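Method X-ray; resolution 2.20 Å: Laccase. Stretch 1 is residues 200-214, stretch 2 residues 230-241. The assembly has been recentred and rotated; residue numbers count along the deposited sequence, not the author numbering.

Stretch 1 200-214: ELEGVEGKVVALDGM
Stretch 2 230-241: AQRADIIADVIT

An antiparallel ladder need not keep one register along its length, and this laccase pair illustrates how a beta bulge absorbs the change. Strands 204-211 and 232-239 run at 159° and pair Val204 with Val239, Glu205 with Asp238, Gly206 with Ala237, Lys207 with Ile236 and Val208 with Ile235; one extra residue, Val209, then intervenes, so that Ala210 faces Asp234 and Leu211 faces Ala233. Val209 breaks the extended conformation (phi/psi -112/-15), yet its N still donates to Asp234 O (2.8 Å), while Asp234 N reaches past it to Ala210 O (2.9 Å).

Before the bulge the bonds follow the regular pattern: Glu205 N to Asp238 O, 2.9 Å; Asp238 N to Glu205 O, 2.7 Å; Lys207 N to Ile236 O, 2.8 Å; Ile236 N to Lys207 O, 3.0 Å. Ile240 N to Gly203 O (3.1 Å) extends the ladder beyond the strands. At Gly206 (169/-143) the CA atoms of Gly206 and Ala237 lie just 3.8 Å apart; a CB there would clash with Ile236 O and Ala237 CA, so glycine permits the close approach.

Small and branched apolar residues suit the face carrying Val204 (m), Val208 (t), Ala233, Ile235 (m, t) and Val239 (t), all buried; Leu211 (m, t) lies on the same face but is partly exposed. Val208 CG2 lies 4.0 Å from Ile235 CG1, and Leu211 CD2 3.7 Å from Ala233 CB. Val209 (m) turns sideways, placing CG2 3.8 Å from Ile236 CD1.

At the far end, a type I' turn spans Leu211 to Met214, with Asp212 at 52/41 and Gly213 at 79/0. Asp212 N donates to Arg232 O (3.0 Å); its m rotamer brings OD1 to Arg232 N (2.9 Å), so the carboxylate continues the backbone pairing. Asp212 OD1 and Arg232 NH1 form a long salt bridge (3.7 Å), purely electrostatic because the oxygen lies well out of the guanidinium plane.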

# COMPACT_ATOMS: atom_id res chain seq x y z
N GLU A 200 -11.47 3.33 11.61
CA GLU A 200 -11.85 4.49 12.42
C GLU A 200 -10.70 4.92 13.33
O GLU A 200 -10.11 4.09 14.05
CB GLU A 200 -13.07 4.18 13.26
CG GLU A 200 -14.35 4.11 12.47
CD GLU A 200 -14.67 5.40 11.69
OE1 GLU A 200 -14.35 6.51 12.18
OE2 GLU A 200 -15.26 5.30 10.59
N LEU A 201 -10.35 6.20 13.26
CA LEU A 201 -9.35 6.75 14.17
C LEU A 201 -9.99 7.23 15.44
O LEU A 201 -11.00 7.90 15.39
CB LEU A 201 -8.61 7.90 13.54
CG LEU A 201 -7.27 7.54 12.93
CD1 LEU A 201 -7.44 6.52 11.88
CD2 LEU A 201 -6.72 8.80 12.33
N GLU A 202 -9.39 6.90 16.58
CA GLU A 202 -9.85 7.47 17.86
C GLU A 202 -8.74 8.21 18.58
O GLU A 202 -7.57 7.89 18.41
CB GLU A 202 -10.44 6.39 18.74
CG GLU A 202 -11.73 5.81 18.15
CD GLU A 202 -12.37 4.78 19.02
OE1 GLU A 202 -11.88 4.52 20.14
OE2 GLU A 202 -13.38 4.21 18.56
N GLY A 203 -9.12 9.24 19.35
CA GLY A 203 -8.18 10.02 20.18
C GLY A 203 -7.41 11.10 19.45
O GLY A 203 -6.52 11.72 20.02
N VAL A 204 -7.74 11.33 18.18
CA VAL A 204 -7.06 12.35 17.41
C VAL A 204 -8.07 13.13 16.59
O VAL A 204 -9.18 12.64 16.34
CB VAL A 204 -5.99 11.80 16.41
CG1 VAL A 204 -4.84 11.14 17.15
CG2 VAL A 204 -6.62 10.86 15.40
N GLU A 205 -7.66 14.31 16.16
CA GLU A 205 -8.49 15.17 15.32
C GLU A 205 -7.65 15.80 14.21
O GLU A 205 -6.60 16.41 14.47
CB GLU A 205 -9.15 16.28 16.16
CG GLU A 205 -10.39 16.89 15.52
CD GLU A 205 -11.19 17.74 16.49
OE1 GLU A 205 -10.59 18.64 17.13
OE2 GLU A 205 -12.41 17.53 16.59
N GLY A 206 -8.14 15.66 12.99
CA GLY A 206 -7.45 16.19 11.83
C GLY A 206 -8.07 15.65 10.57
O GLY A 206 -9.29 15.44 10.53
N LYS A 207 -7.24 15.38 9.57
CA LYS A 207 -7.73 15.15 8.21
C LYS A 207 -6.88 14.23 7.36
O LYS A 207 -5.65 14.24 7.45
CB LYS A 207 -7.83 16.49 7.45
CG LYS A 207 -8.60 17.60 8.14
CD LYS A 207 -10.11 17.41 8.09
CE LYS A 207 -10.80 18.48 8.99
NZ LYS A 207 -11.05 17.94 10.38
N VAL A 208 -7.55 13.46 6.50
CA VAL A 208 -6.88 12.78 5.39
C VAL A 208 -6.25 13.83 4.47
O VAL A 208 -6.94 14.65 3.94
CB VAL A 208 -7.85 11.91 4.55
CG1 VAL A 208 -7.10 11.22 3.43
CG2 VAL A 208 -8.53 10.84 5.42
N VAL A 209 -4.93 13.76 4.28
CA VAL A 209 -4.22 14.69 3.40
C VAL A 209 -3.65 14.07 2.12
O VAL A 209 -3.27 14.81 1.21
CB VAL A 209 -3.11 15.45 4.16
CG1 VAL A 209 -3.73 16.28 5.29
CG2 VAL A 209 -2.04 14.43 4.70
N ALA A 210 -3.58 12.74 2.05
CA ALA A 210 -3.17 12.05 0.82
C ALA A 210 -3.80 10.66 0.68
O ALA A 210 -4.15 10.02 1.67
CB ALA A 210 -1.63 11.93 0.73
N LEU A 211 -3.95 10.20 -0.57
CA LEU A 211 -4.31 8.81 -0.82
C LEU A 211 -3.34 8.19 -1.83
O LEU A 211 -3.01 8.82 -2.85
CB LEU A 211 -5.76 8.66 -1.30
CG LEU A 211 -6.85 9.32 -0.44
CD1 LEU A 211 -8.13 9.52 -1.24
CD2 LEU A 211 -7.12 8.51 0.83
N ASP A 212 -2.89 6.96 -1.52
CA ASP A 212 -1.97 6.25 -2.41
C ASP A 212 -0.73 7.09 -2.79
O ASP A 212 -0.27 7.10 -3.93
CB ASP A 212 -2.70 5.73 -3.63
CG ASP A 212 -3.75 4.66 -3.28
OD1 ASP A 212 -3.88 4.30 -2.09
OD2 ASP A 212 -4.45 4.19 -4.19
N GLY A 213 -0.19 7.80 -1.82
CA GLY A 213 1.01 8.60 -2.07
C GLY A 213 0.73 9.91 -2.78
O GLY A 213 1.66 10.67 -3.02
N MET A 214 -0.53 10.20 -3.08
CA MET A 214 -0.91 11.42 -3.83
C MET A 214 -1.74 12.39 -3.01
O MET A 214 -2.88 12.08 -2.67
CB MET A 214 -1.65 11.10 -5.13
CG MET A 214 -0.82 10.33 -6.12
SD MET A 214 0.52 11.32 -6.80
CE MET A 214 1.61 10.00 -7.34
N ALA A 230 -3.63 -2.90 -0.29
CA ALA A 230 -2.51 -2.16 -0.93
C ALA A 230 -2.71 -0.64 -0.99
O ALA A 230 -1.82 0.08 -1.38
CB ALA A 230 -2.19 -2.71 -2.34
N GLN A 231 -3.89 -0.17 -0.60
CA GLN A 231 -4.22 1.27 -0.54
C GLN A 231 -3.62 1.94 0.70
O GLN A 231 -3.40 1.30 1.75
CB GLN A 231 -5.75 1.47 -0.54
CG GLN A 231 -6.41 1.18 -1.91
CD GLN A 231 -7.88 1.61 -1.99
OE1 GLN A 231 -8.55 1.66 -0.97
NE2 GLN A 231 -8.36 1.92 -3.20
N ARG A 232 -3.31 3.22 0.54
CA ARG A 232 -2.73 4.03 1.60
C ARG A 232 -3.58 5.27 1.82
O ARG A 232 -4.22 5.79 0.87
CB ARG A 232 -1.32 4.47 1.19
CG ARG A 232 -0.26 3.47 1.44
CD ARG A 232 0.05 2.62 0.22
NE ARG A 232 0.63 3.43 -0.84
CZ ARG A 232 0.26 3.38 -2.11
NH1 ARG A 232 -0.65 2.51 -2.50
NH2 ARG A 232 0.83 4.20 -3.00
N ALA A 233 -3.57 5.76 3.06
CA ALA A 233 -4.08 7.09 3.31
C ALA A 233 -3.15 7.77 4.30
O ALA A 233 -2.77 7.15 5.28
CB ALA A 233 -5.50 7.09 3.82
N ASP A 234 -2.77 9.02 4.02
CA ASP A 234 -2.01 9.83 4.98
C ASP A 234 -2.97 10.69 5.83
O ASP A 234 -3.86 11.33 5.31
CB ASP A 234 -1.00 10.75 4.27
CG ASP A 234 0.36 10.10 4.05
OD1 ASP A 234 0.47 8.84 4.08
OD2 ASP A 234 1.35 10.84 3.85
N ILE A 235 -2.76 10.72 7.13
CA ILE A 235 -3.57 11.51 8.03
C ILE A 235 -2.68 12.43 8.85
O ILE A 235 -1.68 12.00 9.43
CB ILE A 235 -4.44 10.62 8.93
CG1 ILE A 235 -5.65 10.12 8.13
CG2 ILE A 235 -4.90 11.38 10.18
CD1 ILE A 235 -6.18 8.82 8.54
N ILE A 236 -3.02 13.72 8.87
CA ILE A 236 -2.39 14.55 9.85
C ILE A 236 -3.46 14.94 10.85
O ILE A 236 -4.56 15.34 10.49
CB ILE A 236 -1.69 15.76 9.20
CG1 ILE A 236 -0.47 15.25 8.41
CG2 ILE A 236 -1.29 16.77 10.26
CD1 ILE A 236 0.03 16.26 7.34
N ALA A 237 -3.13 14.80 12.13
CA ALA A 237 -4.08 15.06 13.17
C ALA A 237 -3.35 15.44 14.45
O ALA A 237 -2.14 15.19 14.59
CB ALA A 237 -4.97 13.84 13.40
N ASP A 238 -4.09 16.08 15.35
CA ASP A 238 -3.58 16.48 16.65
C ASP A 238 -4.08 15.48 17.67
O ASP A 238 -5.23 15.01 17.59
CB ASP A 238 -4.09 17.88 17.01
CG ASP A 238 -3.56 18.97 16.06
OD1 ASP A 238 -2.34 19.04 15.82
OD2 ASP A 238 -4.39 19.76 15.56
N VAL A 239 -3.22 15.15 18.63
CA VAL A 239 -3.60 14.24 19.70
C VAL A 239 -4.45 14.99 20.71
O VAL A 239 -3.95 15.89 21.42
CB VAL A 239 -2.37 13.65 20.39
CG1 VAL A 239 -2.79 12.68 21.49
CG2 VAL A 239 -1.45 12.98 19.37
N ILE A 240 -5.74 14.66 20.77
CA ILE A 240 -6.65 15.50 21.57
C ILE A 240 -6.88 15.08 23.03
O ILE A 240 -7.48 15.84 23.79
CB ILE A 240 -8.00 15.87 20.86
CG1 ILE A 240 -8.80 14.63 20.48
CG2 ILE A 240 -7.76 16.74 19.63
CD1 ILE A 240 -10.17 14.97 19.89
N THR A 241 -6.39 13.91 23.43
CA THR A 241 -6.65 13.45 24.81
C THR A 241 -5.50 12.66 25.46
O THR A 241 -4.40 12.61 24.91
CB THR A 241 -8.01 12.69 24.90
OG1 THR A 241 -8.48 12.71 26.26
CG2 THR A 241 -7.88 11.25 24.35